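Local structure of possible galactose mutarotase (Streptomyces platensis subsp. rosaceus, 4RNL) at residues V166-T171 with S331-T336; L200-S205 with T257-Y262; F245-G250 with L272-P277; L279-A284 with L305-Q310. The protein is probably a galactose mutarotase that interconverts the alpha and beta anomers of galactose, although its function has not been established. One frame throughout, in Å; residues are numbered along the deposited sequence.

Contact 1: residues V166-T171 with S331-T336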
loop_
_atom_site.group_PDB
_atom_site.type_symbol
_atom_site.label_atom_id
_atom_site.label_comp_id
_atom_site.label_asym_id
_atom_site.label_seq_id
_atom_site.Cartn_x
_atom_site.Cartn_y
_atom_site.Cartn_z
ATOM N N VAL A 166 6.091 7.531 5.925
ATOM C CA VAL A 166 5.444 8.848 5.962
ATOM C C VAL A 166 5.484 9.428 4.562
ATOM O O VAL A 166 6.560 9.543 3.977
ATOM C CB VAL A 166 6.170 9.798 6.939
ATOM C CG1 VAL A 166 5.494 11.183 6.963
ATOM C CG2 VAL A 166 6.208 9.183 8.336
ATOM N N SER A 167 4.319 9.776 4.018
ATOM C CA SER A 167 4.256 10.338 2.673
ATOM C C SER A 167 3.885 11.816 2.768
ATOM O O SER A 167 2.921 12.170 3.445
ATOM C CB SER A 167 3.236 9.578 1.818
ATOM O OG SER A 167 3.463 8.171 1.893
ATOM N N CYS A 168 4.671 12.676 2.122
ATOM C CA CYS A 168 4.445 14.120 2.174
ATOM C C CYS A 168 4.361 14.670 0.756
ATOM O O CYS A 168 5.041 14.165 -0.143
ATOM C CB CYS A 168 5.587 14.820 2.922
ATOM S SG CYS A 168 5.687 14.434 4.693
ATOM N N ALA A 169 3.533 15.691 0.543
ATOM C CA ALA A 169 3.480 16.309 -0.781
ATOM C C ALA A 169 3.044 17.755 -0.739
ATOM O O ALA A 169 2.303 18.161 0.153
ATOM C CB ALA A 169 2.566 15.525 -1.714
ATOM N N THR A 170 3.506 18.525 -1.720
ATOM C CA THR A 170 2.961 19.857 -1.986
ATOM C C THR A 170 2.720 19.957 -3.482
ATOM O O THR A 170 3.276 19.173 -4.252
ATOM C CB THR A 170 3.909 20.987 -1.548
ATOM O OG1 THR A 170 5.159 20.862 -2.244
ATOM C CG2 THR A 170 4.149 20.946 -0.039
ATOM N N THR A 171 1.903 20.921 -3.894
ATOM C CA THR A 171 1.536 21.054 -5.299
ATOM C C THR A 171 1.588 22.508 -5.734
ATOM O O THR A 171 1.423 23.403 -4.907
ATOM C CB THR A 171 0.122 20.492 -5.551
ATOM O OG1 THR A 171 -0.146 20.483 -6.959
ATOM C CG2 THR A 171 -0.938 21.338 -4.832
ATOM N N SER A 331 -0.075 21.299 2.764
ATOM C CA SER A 331 0.879 20.199 2.912
ATOM C C SER A 331 0.126 18.897 3.121
ATOM O O SER A 331 -0.627 18.753 4.086
ATOM C CB SER A 331 1.817 20.463 4.095
ATOM O OG SER A 331 2.587 19.318 4.412
ATOM N N TYR A 332 0.304 17.956 2.198
ATOM C CA TYR A 332 -0.293 16.632 2.320
ATOM C C TYR A 332 0.632 15.800 3.190
ATOM O O TYR A 332 1.846 15.810 2.988
ATOM C CB TYR A 332 -0.423 15.988 0.927
ATOM C CG TYR A 332 -0.814 14.523 0.911
ATOM C CD1 TYR A 332 -2.148 14.139 0.903
ATOM C CD2 TYR A 332 0.149 13.523 0.871
ATOM C CE1 TYR A 332 -2.514 12.801 0.877
ATOM C CE2 TYR A 332 -0.209 12.182 0.845
ATOM C CZ TYR A 332 -1.541 11.828 0.850
ATOM O OH TYR A 332 -1.891 10.495 0.813
ATOM N N ARG A 333 0.067 15.100 4.169
ATOM C CA ARG A 333 0.856 14.192 5.000
ATOM C C ARG A 333 0.045 12.961 5.350
ATOM O O ARG A 333 -1.093 13.058 5.814
ATOM C CB ARG A 333 1.338 14.869 6.288
ATOM C CG ARG A 333 2.222 13.948 7.166
ATOM C CD ARG A 333 2.555 14.562 8.536
ATOM N NE ARG A 333 3.578 13.785 9.238
ATOM C CZ ARG A 333 3.320 12.734 10.014
ATOM N NH1 ARG A 333 2.069 12.336 10.206
ATOM N NH2 ARG A 333 4.313 12.077 10.596
ATOM N N SER A 334 0.630 11.795 5.130
ATOM C CA SER A 334 -0.017 10.555 5.518
ATOM C C SER A 334 1.023 9.679 6.190
ATOM O O SER A 334 2.187 9.687 5.798
ATOM C CB SER A 334 -0.595 9.852 4.297
ATOM O OG SER A 334 -1.286 8.689 4.696
ATOM N N GLU A 335 0.621 8.939 7.215
ATOM C CA GLU A 335 1.583 8.128 7.945
ATOM C C GLU A 335 0.970 6.796 8.314
ATOM O O GLU A 335 -0.132 6.739 8.863
ATOM C CB GLU A 335 2.062 8.860 9.208
ATOM C CG GLU A 335 2.956 7.993 10.112
ATOM C CD GLU A 335 3.397 8.708 11.384
ATOM O OE1 GLU A 335 2.890 9.812 11.658
ATOM O OE2 GLU A 335 4.248 8.156 12.120
ATOM N N THR A 336 1.692 5.727 7.999
ATOM C CA THR A 336 1.258 4.379 8.316
ATOM C C THR A 336 2.428 3.632 8.964
ATOM O O THR A 336 3.582 3.796 8.564
ATOM C CB THR A 336 0.719 3.662 7.055
ATOM O OG1 THR A 336 -0.448 4.364 6.575
ATOM C CG2 THR A 336 0.322 2.225 7.380
HETATM O O HOH W 1 2.543 6.705 4.105
#
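Val166 packs both methyl groups on Arg333 and Glu335, within an antiparallel strand pair in the beta-sandwich of the aldose 1-epimerase fold. CG1 is anti to the backbone N (chi1 179°). It lies over one face of the Arg333 guanidinium, with Val166 CG1 3.9 Å from Arg333 NH2. The other methyl, Val166 CG2, meets Glu335 CG at 3.9 Å. The guanidinium grips Glu335 OE1 end-on with NH1 and NH2, which come from the same face of the carboxylate. Arg333 NH2 is 2.9 Å from Glu335 OE1 and stands above the carboxylate plane. This salt bridge probably steadies the flat group against the valine. Arg164 holds Glu335 OE2, so the carboxylate lies between two arginines.

Ser167 and Ser334 form a hydrogen-bonded pair, with Ser167 N 2.8 Å from Ser334 O. On this opposite face of the sheet, Ser167 OG binds a water, and Ser334 OG bonds to Glu276. Cys168 returns to the face of Val166 and Arg333. Its CA approaches Tyr332 O at 3.2 Å in a CA-H...O contact. Ala169 exchanges two backbone hydrogen bonds with Tyr332, and Ala169 CB touches Tyr332 CB at 4.0 Å. The ring extends from there until Tyr332 OH takes the N-H of Leu179. At the end of the pair, Thr170 CG2 comes within 4.5 Å of Ser331 CA.

Contact 2: residues L200-S205 with T257-Y262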
loop_
_atom_site.group_PDB
_atom_site.type_symbol
_atom_site.label_atom_id
_atom_site.label_comp_id
_atom_site.label_asym_id
_atom_site.label_seq_id
_atom_site.Cartn_x
_atom_site.Cartn_y
_atom_site.Cartn_z
ATOM N N LEU A 200 -8.044 -11.391 11.384
ATOM C CA LEU A 200 -8.000 -9.948 11.183
ATOM C C LEU A 200 -9.020 -9.287 12.086
ATOM O O LEU A 200 -10.157 -9.750 12.178
ATOM C CB LEU A 200 -8.329 -9.603 9.723
ATOM C CG LEU A 200 -8.397 -8.110 9.378
ATOM C CD1 LEU A 200 -7.049 -7.452 9.626
ATOM C CD2 LEU A 200 -8.836 -7.903 7.942
ATOM N N ARG A 201 -8.605 -8.222 12.763
ATOM C CA ARG A 201 -9.532 -7.318 13.437
ATOM C C ARG A 201 -9.378 -5.930 12.828
ATOM O O ARG A 201 -8.256 -5.463 12.639
ATOM C CB ARG A 201 -9.247 -7.265 14.946
ATOM C CG ARG A 201 -10.225 -6.350 15.695
ATOM C CD ARG A 201 -9.946 -6.271 17.200
ATOM N NE ARG A 201 -8.737 -5.501 17.487
ATOM C CZ ARG A 201 -8.660 -4.171 17.449
ATOM N NH1 ARG A 201 -9.723 -3.440 17.134
ATOM N NH2 ARG A 201 -7.512 -3.565 17.721
ATOM N N LEU A 202 -10.495 -5.271 12.510
ATOM C CA LEU A 202 -10.445 -3.907 11.977
ATOM C C LEU A 202 -11.245 -2.981 12.856
ATOM O O LEU A 202 -12.345 -3.324 13.297
ATOM C CB LEU A 202 -11.014 -3.831 10.553
ATOM C CG LEU A 202 -10.362 -4.669 9.460
ATOM C CD1 LEU A 202 -11.193 -4.575 8.178
ATOM C CD2 LEU A 202 -8.921 -4.209 9.217
ATOM N N ALA A 203 -10.705 -1.797 13.110
ATOM C CA ALA A 203 -11.462 -0.792 13.843
ATOM C C ALA A 203 -12.336 -0.034 12.854
ATOM O O ALA A 203 -12.119 1.151 12.600
ATOM C CB ALA A 203 -10.528 0.152 14.582
ATOM N N ALA A 204 -13.324 -0.733 12.304
ATOM C CA ALA A 204 -14.193 -0.191 11.255
ATOM C C ALA A 204 -15.618 -0.727 11.399
ATOM O O ALA A 204 -15.853 -1.935 11.270
ATOM C CB ALA A 204 -13.636 -0.566 9.880
ATOM N N SER A 205 -16.567 0.154 11.681
ATOM C CA SER A 205 -17.951 -0.279 11.833
ATOM C C SER A 205 -18.720 -0.133 10.527
ATOM O O SER A 205 -19.894 -0.502 10.444
ATOM C CB SER A 205 -18.649 0.518 12.937
ATOM O OG SER A 205 -18.756 1.884 12.586
ATOM N N THR A 257 -3.782 2.575 15.888
ATOM C CA THR A 257 -3.927 1.197 15.408
ATOM C C THR A 257 -5.332 0.987 14.852
ATOM O O THR A 257 -6.318 1.254 15.541
ATOM C CB THR A 257 -3.692 0.201 16.544
ATOM O OG1 THR A 257 -2.370 0.391 17.067
ATOM C CG2 THR A 257 -3.847 -1.239 16.046
ATOM N N VAL A 258 -5.426 0.523 13.611
ATOM C CA VAL A 258 -6.733 0.334 12.970
ATOM C C VAL A 258 -6.927 -1.103 12.512
ATOM O O VAL A 258 -8.044 -1.511 12.172
ATOM C CB VAL A 258 -6.918 1.254 11.748
ATOM C CG1 VAL A 258 -6.909 2.732 12.176
ATOM C CG2 VAL A 258 -5.836 0.969 10.702
ATOM N N ALA A 259 -5.845 -1.876 12.503
ATOM C CA ALA A 259 -5.935 -3.261 12.060
ATOM C C ALA A 259 -4.951 -4.117 12.820
ATOM O O ALA A 259 -3.817 -3.699 13.071
ATOM C CB ALA A 259 -5.674 -3.363 10.565
ATOM N N GLU A 260 -5.384 -5.321 13.179
ATOM C CA GLU A 260 -4.490 -6.311 13.782
ATOM C C GLU A 260 -4.637 -7.604 13.019
ATOM O O GLU A 260 -5.736 -8.157 12.939
ATOM C CB GLU A 260 -4.839 -6.526 15.263
ATOM C CG GLU A 260 -4.532 -5.302 16.138
ATOM C CD GLU A 260 -5.061 -5.443 17.552
ATOM O OE1 GLU A 260 -5.929 -6.311 17.780
ATOM O OE2 GLU A 260 -4.608 -4.686 18.438
ATOM N N LEU A 261 -3.530 -8.074 12.450
ATOM C CA LEU A 261 -3.525 -9.296 11.661
ATOM C C LEU A 261 -2.643 -10.305 12.392
ATOM O O LEU A 261 -1.604 -9.936 12.971
ATOM C CB LEU A 261 -2.943 -8.989 10.279
ATOM C CG LEU A 261 -2.882 -10.082 9.214
ATOM C CD1 LEU A 261 -4.267 -10.521 8.741
ATOM C CD2 LEU A 261 -2.061 -9.555 8.038
ATOM N N TYR A 262 -3.055 -11.567 12.391
ATOM C CA TYR A 262 -2.347 -12.578 13.167
ATOM C C TYR A 262 -2.368 -13.937 12.485
ATOM O O TYR A 262 -3.412 -14.382 12.000
ATOM C CB TYR A 262 -2.966 -12.683 14.569
ATOM C CG TYR A 262 -2.401 -13.803 15.421
ATOM C CD1 TYR A 262 -1.065 -13.804 15.802
ATOM C CD2 TYR A 262 -3.209 -14.841 15.865
ATOM C CE1 TYR A 262 -0.540 -14.826 16.586
ATOM C CE2 TYR A 262 -2.694 -15.869 16.654
ATOM C CZ TYR A 262 -1.355 -15.853 17.009
ATOM O OH TYR A 262 -0.830 -16.875 17.794
HETATM O O HOH W 2 -7.522 -0.532 17.578
#
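Val258 O takes the N-H of Ala203 at 2.8 Å, measured to Ala203 N. The same oxygen receives a CA-H...O contact from Leu202 CA at 3.4 Å. The bond lies at the end of an antiparallel pair, strands 199-202 and 256-262, near one margin of the large sheet of the mutarotase-like beta-sandwich. Val258 and Ala259 also form a classic beta bulge opposite Leu272, on the other side of their strand. Ala203 is the centre of an inverse gamma turn, where the chain leaves the pairing.

On one face of the sheet, Arg201 and Glu260 run side by side and point the same way. The arginine chain bends at chi3 (72°), which places NE beside the acid. Arg201 NE is 2.9 Å from Glu260 OE1 in a salt bridge. The two flat groups are nearly perpendicular, 89° apart. OE1 is therefore met from above the carboxylate plane, while it lies at the edge of the guanidinium. Arg201 NH2 donates to a water at 3.0 Å, and that water donates to Thr257 O. A leucine in place of Arg201 would probably leave the Glu260 carboxylate without its charged mate and break the water link to Thr257.

The other face is apolar and packs on strand 278-282. Here Leu200 CD1 meets Leu261 CD1 at 4.2 Å, and Leu202 CD2 presses on Ala259 CB at 3.6 Å.

Contact 3: residues F245-G250 with L272-P277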
loop_
_atom_site.group_PDB
_atom_site.type_symbol
_atom_site.label_atom_id
_atom_site.label_comp_id
_atom_site.label_asym_id
_atom_site.label_seq_id
_atom_site.Cartn_x
_atom_site.Cartn_y
_atom_site.Cartn_z
ATOM N N PHE A 245 -12.821 -0.183 3.815
ATOM C CA PHE A 245 -13.477 -0.013 5.108
ATOM C C PHE A 245 -13.353 1.439 5.577
ATOM O O PHE A 245 -12.299 2.053 5.441
ATOM C CB PHE A 245 -12.860 -0.980 6.134
ATOM C CG PHE A 245 -13.168 -2.421 5.846
ATOM C CD1 PHE A 245 -12.442 -3.123 4.889
ATOM C CD2 PHE A 245 -14.227 -3.056 6.483
ATOM C CE1 PHE A 245 -12.741 -4.440 4.590
ATOM C CE2 PHE A 245 -14.532 -4.379 6.193
ATOM C CZ PHE A 245 -13.801 -5.069 5.247
ATOM N N ALA A 246 -14.442 1.988 6.110
ATOM C CA ALA A 246 -14.424 3.321 6.699
ATOM C C ALA A 246 -13.962 3.191 8.148
ATOM O O ALA A 246 -14.719 2.764 9.024
ATOM C CB ALA A 246 -15.823 3.953 6.626
ATOM N N LEU A 247 -12.711 3.544 8.400
ATOM C CA LEU A 247 -12.135 3.383 9.726
ATOM C C LEU A 247 -12.806 4.299 10.729
ATOM O O LEU A 247 -13.067 5.469 10.435
ATOM C CB LEU A 247 -10.632 3.682 9.667
ATOM C CG LEU A 247 -9.904 2.789 8.664
ATOM C CD1 LEU A 247 -8.427 3.168 8.573
ATOM C CD2 LEU A 247 -10.057 1.332 9.077
ATOM N N ASP A 248 -13.099 3.774 11.916
ATOM C CA ASP A 248 -13.706 4.598 12.961
ATOM C C ASP A 248 -12.799 5.784 13.296
ATOM O O ASP A 248 -11.588 5.623 13.468
ATOM C CB ASP A 248 -13.983 3.762 14.217
ATOM C CG ASP A 248 -14.956 2.614 13.951
ATOM O OD1 ASP A 248 -15.751 2.704 12.988
ATOM O OD2 ASP A 248 -14.929 1.626 14.710
ATOM N N GLY A 249 -13.379 6.977 13.356
ATOM C CA GLY A 249 -12.615 8.172 13.670
ATOM C C GLY A 249 -12.189 8.953 12.443
ATOM O O GLY A 249 -11.757 10.101 12.561
ATOM N N GLY A 250 -12.302 8.341 11.265
ATOM C CA GLY A 250 -11.982 9.031 10.023
ATOM C C GLY A 250 -10.533 9.474 9.892
ATOM O O GLY A 250 -9.626 8.743 10.276
ATOM N N LEU A 272 -1.329 -2.483 12.521
ATOM C CA LEU A 272 -1.216 -1.461 11.487
ATOM C C LEU A 272 -1.845 -0.178 12.010
ATOM O O LEU A 272 -3.034 -0.167 12.357
ATOM C CB LEU A 272 -1.981 -1.920 10.231
ATOM C CG LEU A 272 -1.820 -1.080 8.958
ATOM C CD1 LEU A 272 -0.371 -1.062 8.528
ATOM C CD2 LEU A 272 -2.690 -1.588 7.814
ATOM N N ALA A 273 -1.058 0.894 12.065
ATOM C CA ALA A 273 -1.554 2.190 12.540
ATOM C C ALA A 273 -1.491 3.200 11.410
ATOM O O ALA A 273 -0.569 3.158 10.591
ATOM C CB ALA A 273 -0.752 2.666 13.732
ATOM N N THR A 274 -2.467 4.106 11.352
ATOM C CA THR A 274 -2.506 5.058 10.251
ATOM C C THR A 274 -3.253 6.333 10.594
ATOM O O THR A 274 -4.064 6.370 11.520
ATOM C CB THR A 274 -3.132 4.430 8.980
ATOM O OG1 THR A 274 -2.916 5.290 7.853
ATOM C CG2 THR A 274 -4.637 4.200 9.159
ATOM N N THR A 275 -2.963 7.381 9.829
ATOM C CA THR A 275 -3.696 8.640 9.886
ATOM C C THR A 275 -4.904 8.602 8.946
ATOM O O THR A 275 -5.805 9.439 9.031
ATOM C CB THR A 275 -2.793 9.788 9.429
ATOM O OG1 THR A 275 -2.213 9.439 8.167
ATOM C CG2 THR A 275 -1.674 10.029 10.447
ATOM N N GLU A 276 -4.910 7.633 8.035
ATOM C CA GLU A 276 -5.923 7.569 6.969
ATOM C C GLU A 276 -7.321 7.206 7.466
ATOM O O GLU A 276 -7.468 6.533 8.491
ATOM C CB GLU A 276 -5.482 6.543 5.914
ATOM C CG GLU A 276 -4.257 6.971 5.116
ATOM C CD GLU A 276 -4.565 8.083 4.123
ATOM O OE1 GLU A 276 -5.705 8.141 3.616
ATOM O OE2 GLU A 276 -3.668 8.908 3.844
ATOM N N PRO A 277 -8.357 7.616 6.715
ATOM C CA PRO A 277 -9.740 7.296 7.083
ATOM C C PRO A 277 -10.230 5.960 6.521
ATOM O O PRO A 277 -11.306 5.469 6.896
ATOM C CB PRO A 277 -10.524 8.425 6.417
ATOM C CG PRO A 277 -9.730 8.702 5.144
ATOM C CD PRO A 277 -8.290 8.546 5.567
HETATM O O HOH W 3 -13.567 6.781 7.993
#
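Leu247 lays its side chain over the backbone of Glu276 and Pro277. Leu247 CB is 3.4 Å from Pro277 O, and Leu247 CD1 is 3.5 Å from Glu276 O. The branch ends against a methyl, with Leu247 CD1 4.0 Å from Thr274 CG2. An alanine at Leu247 would probably open a gap beside Thr274 and Glu276, while the backbone bond could remain.

That bond runs from Leu247 N to Pro277 O at 2.8 Å, with the donor tilted 29° from the carbonyl plane. A water donates to Pro277 O and to Leu247 O, bridging the two carbonyls. Leu247 to Gly250 form a type II beta turn, with Gly249 at its third position, where positive phi is usual. Gly250 N closes the turn on Leu247 O, and its last residue rests on the proline, with Pro277 CB 3.6 Å from Gly250 C.

The contact joins the loops that follow strands 242-246 and 268-274, one from each of two sheets. Thr274 OG1 accepts from Glu276 N in an ST turn and also hydrogen-bonds to Thr336. Arg256 bonds to the carbonyls of Asp248, Thr274 and Glu276, so one cation ties both loops. The chemistry is therefore mainly backbone carbonyls satisfied by N-H groups, water and arginine, with Leu247 as the apolar filling.

Contact 4: residues L279-A284 with L305-Q310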
loop_
_atom_site.group_PDB
_atom_site.type_symbol
_atom_site.label_atom_id
_atom_site.label_comp_id
_atom_site.label_asym_id
_atom_site.label_seq_id
_atom_site.Cartn_x
_atom_site.Cartn_y
_atom_site.Cartn_z
ATOM N N LEU A 279 -9.326 1.888 4.595
ATOM C CA LEU A 279 -8.419 0.770 4.412
ATOM C C LEU A 279 -8.999 -0.143 3.351
ATOM O O LEU A 279 -10.126 -0.607 3.480
ATOM C CB LEU A 279 -8.229 0.023 5.739
ATOM C CG LEU A 279 -7.311 -1.205 5.783
ATOM C CD1 LEU A 279 -6.712 -1.356 7.174
ATOM C CD2 LEU A 279 -8.089 -2.464 5.468
ATOM N N GLN A 280 -8.224 -0.406 2.305
ATOM C CA GLN A 280 -8.635 -1.379 1.302
ATOM C C GLN A 280 -8.118 -2.744 1.732
ATOM O O GLN A 280 -6.928 -2.910 1.968
ATOM C CB GLN A 280 -8.041 -1.022 -0.065
ATOM C CG GLN A 280 -8.636 -1.807 -1.233
ATOM C CD GLN A 280 -9.977 -1.261 -1.671
ATOM O OE1 GLN A 280 -10.379 -0.165 -1.259
ATOM N NE2 GLN A 280 -10.687 -2.024 -2.499
ATOM N N LEU A 281 -9.011 -3.719 1.843
ATOM C CA LEU A 281 -8.606 -5.088 2.131
ATOM C C LEU A 281 -8.684 -5.833 0.808
ATOM O O LEU A 281 -9.738 -5.881 0.197
ATOM C CB LEU A 281 -9.566 -5.715 3.149
ATOM C CG LEU A 281 -9.409 -7.216 3.403
ATOM C CD1 LEU A 281 -8.004 -7.523 3.865
ATOM C CD2 LEU A 281 -10.426 -7.690 4.439
ATOM N N TYR A 282 -7.569 -6.380 0.342
ATOM C CA TYR A 282 -7.581 -7.110 -0.919
ATOM C C TYR A 282 -6.908 -8.455 -0.735
ATOM O O TYR A 282 -5.770 -8.531 -0.281
ATOM C CB TYR A 282 -6.904 -6.305 -2.041
ATOM C CG TYR A 282 -6.861 -7.072 -3.344
ATOM C CD1 TYR A 282 -8.018 -7.627 -3.880
ATOM C CD2 TYR A 282 -5.663 -7.253 -4.029
ATOM C CE1 TYR A 282 -7.985 -8.354 -5.072
ATOM C CE2 TYR A 282 -5.615 -7.967 -5.219
ATOM C CZ TYR A 282 -6.778 -8.510 -5.734
ATOM O OH TYR A 282 -6.728 -9.220 -6.908
ATOM N N THR A 283 -7.620 -9.518 -1.080
ATOM C CA THR A 283 -7.128 -10.866 -0.817
ATOM C C THR A 283 -6.446 -11.539 -2.008
ATOM O O THR A 283 -6.351 -12.759 -2.042
ATOM C CB THR A 283 -8.252 -11.779 -0.280
ATOM O OG1 THR A 283 -9.391 -11.696 -1.153
ATOM C CG2 THR A 283 -8.669 -11.325 1.110
ATOM N N ALA A 284 -5.978 -10.753 -2.975
ATOM C CA ALA A 284 -5.107 -11.268 -4.048
ATOM C C ALA A 284 -5.731 -12.389 -4.863
ATOM O O ALA A 284 -5.073 -13.389 -5.186
ATOM C CB ALA A 284 -3.746 -11.730 -3.473
ATOM N N LEU A 305 -2.169 -10.871 1.825
ATOM C CA LEU A 305 -3.273 -9.936 2.029
ATOM C C LEU A 305 -2.728 -8.534 1.961
ATOM O O LEU A 305 -1.728 -8.228 2.614
ATOM C CB LEU A 305 -3.894 -10.137 3.412
ATOM C CG LEU A 305 -4.238 -11.581 3.754
ATOM C CD1 LEU A 305 -4.628 -11.707 5.219
ATOM C CD2 LEU A 305 -5.358 -12.064 2.844
ATOM N N ALA A 306 -3.373 -7.678 1.177
ATOM C CA ALA A 306 -2.974 -6.275 1.148
ATOM C C ALA A 306 -3.919 -5.465 2.023
ATOM O O ALA A 306 -5.141 -5.546 1.874
ATOM C CB ALA A 306 -2.971 -5.731 -0.285
ATOM N N LEU A 307 -3.346 -4.694 2.946
ATOM C CA LEU A 307 -4.113 -3.764 3.769
ATOM C C LEU A 307 -3.609 -2.375 3.428
ATOM O O LEU A 307 -2.590 -1.938 3.948
ATOM C CB LEU A 307 -3.884 -4.049 5.254
ATOM C CG LEU A 307 -4.278 -5.448 5.731
ATOM C CD1 LEU A 307 -3.772 -5.709 7.147
ATOM C CD2 LEU A 307 -5.766 -5.590 5.691
ATOM N N GLU A 308 -4.306 -1.696 2.526
ATOM C CA GLU A 308 -3.834 -0.418 2.005
ATOM C C GLU A 308 -4.574 0.730 2.654
ATOM O O GLU A 308 -5.777 0.911 2.431
ATOM C CB GLU A 308 -4.048 -0.352 0.490
ATOM C CG GLU A 308 -3.642 -1.620 -0.236
ATOM C CD GLU A 308 -4.376 -1.785 -1.547
ATOM O OE1 GLU A 308 -4.511 -0.783 -2.270
ATOM O OE2 GLU A 308 -4.835 -2.908 -1.843
ATOM N N THR A 309 -3.857 1.520 3.441
ATOM C CA THR A 309 -4.473 2.672 4.100
ATOM C C THR A 309 -4.603 3.780 3.074
ATOM O O THR A 309 -3.671 4.044 2.312
ATOM C CB THR A 309 -3.627 3.129 5.287
ATOM O OG1 THR A 309 -2.307 3.413 4.825
ATOM C CG2 THR A 309 -3.539 2.008 6.340
ATOM N N GLN A 310 -5.761 4.438 3.045
ATOM C CA GLN A 310 -6.077 5.294 1.912
ATOM C C GLN A 310 -7.284 6.173 2.195
ATOM O O GLN A 310 -7.990 5.981 3.190
ATOM C CB GLN A 310 -6.399 4.392 0.717
ATOM C CG GLN A 310 -7.623 3.508 0.992
ATOM C CD GLN A 310 -8.091 2.752 -0.223
ATOM O OE1 GLN A 310 -7.366 2.642 -1.211
ATOM N NE2 GLN A 310 -9.320 2.229 -0.165
#
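Gln280 holds CG anti to its backbone N (chi1 -168°) and bends at chi2 (79°), while Gln310 has CG between its N and carbonyl carbon (chi1 62°). With these torsions the two amides meet. Gln310 NE2 donates to Gln280 OE1 at 2.8 Å, in the carbonyl plane and on a lone pair. Gln310 NE2 also bonds to Asn244, and Gln280 NE2 to Asp242, which should fix how both amides are turned.

Glu308 lies alongside Gln280 and points the same way, with Glu308 OE2 4.0 Å from Gln280 CG. This oxygen hydrogen-bonds to a bound glycerol. The glycerol is probably from the crystallisation liquor but may mark the sugar pocket of this fold. On this same face, the Tyr282 ring has Ala284 N 3.4 Å above its plane, over its centre.

The other face is leucine-rich. Leu281 CD1 and Leu307 CD2 are tightly packed at 3.5 Å, and Leu279 CD2 touches Leu307 CD2 at 3.9 Å.

Four backbone hydrogen bonds zip the antiparallel strands together. They lie in the middle of their sheet, with strand 180-185 beside 305-310 and strand 242-246 beside 278-282. The leucine face packs on Leu272 of strand 268-274, in the other layer of the sandwich.

Overall arrangement
The four contacts span two packed sheets of the aldose 1-epimerase beta-sandwich. Contacts 1 and 2 belong to the large sheet, with centres about 23 Å apart and strand 268-274 of contact 3 between them. Contact 4 lies in the facing sheet, its centre about 12 Å from those of contacts 2 and 3. Contact 3 joins the layers, sharing strand neighbours with each. Along the chain, contact 1 encloses the others. Contacts 2 and 3 interleave, and contact 4 follows both. Thr336 meets Thr274 and Thr309, while leucines of contacts 2 and 4 pack between the sheets. Distant chain parts thus build one core behind what may be the sugar pocket.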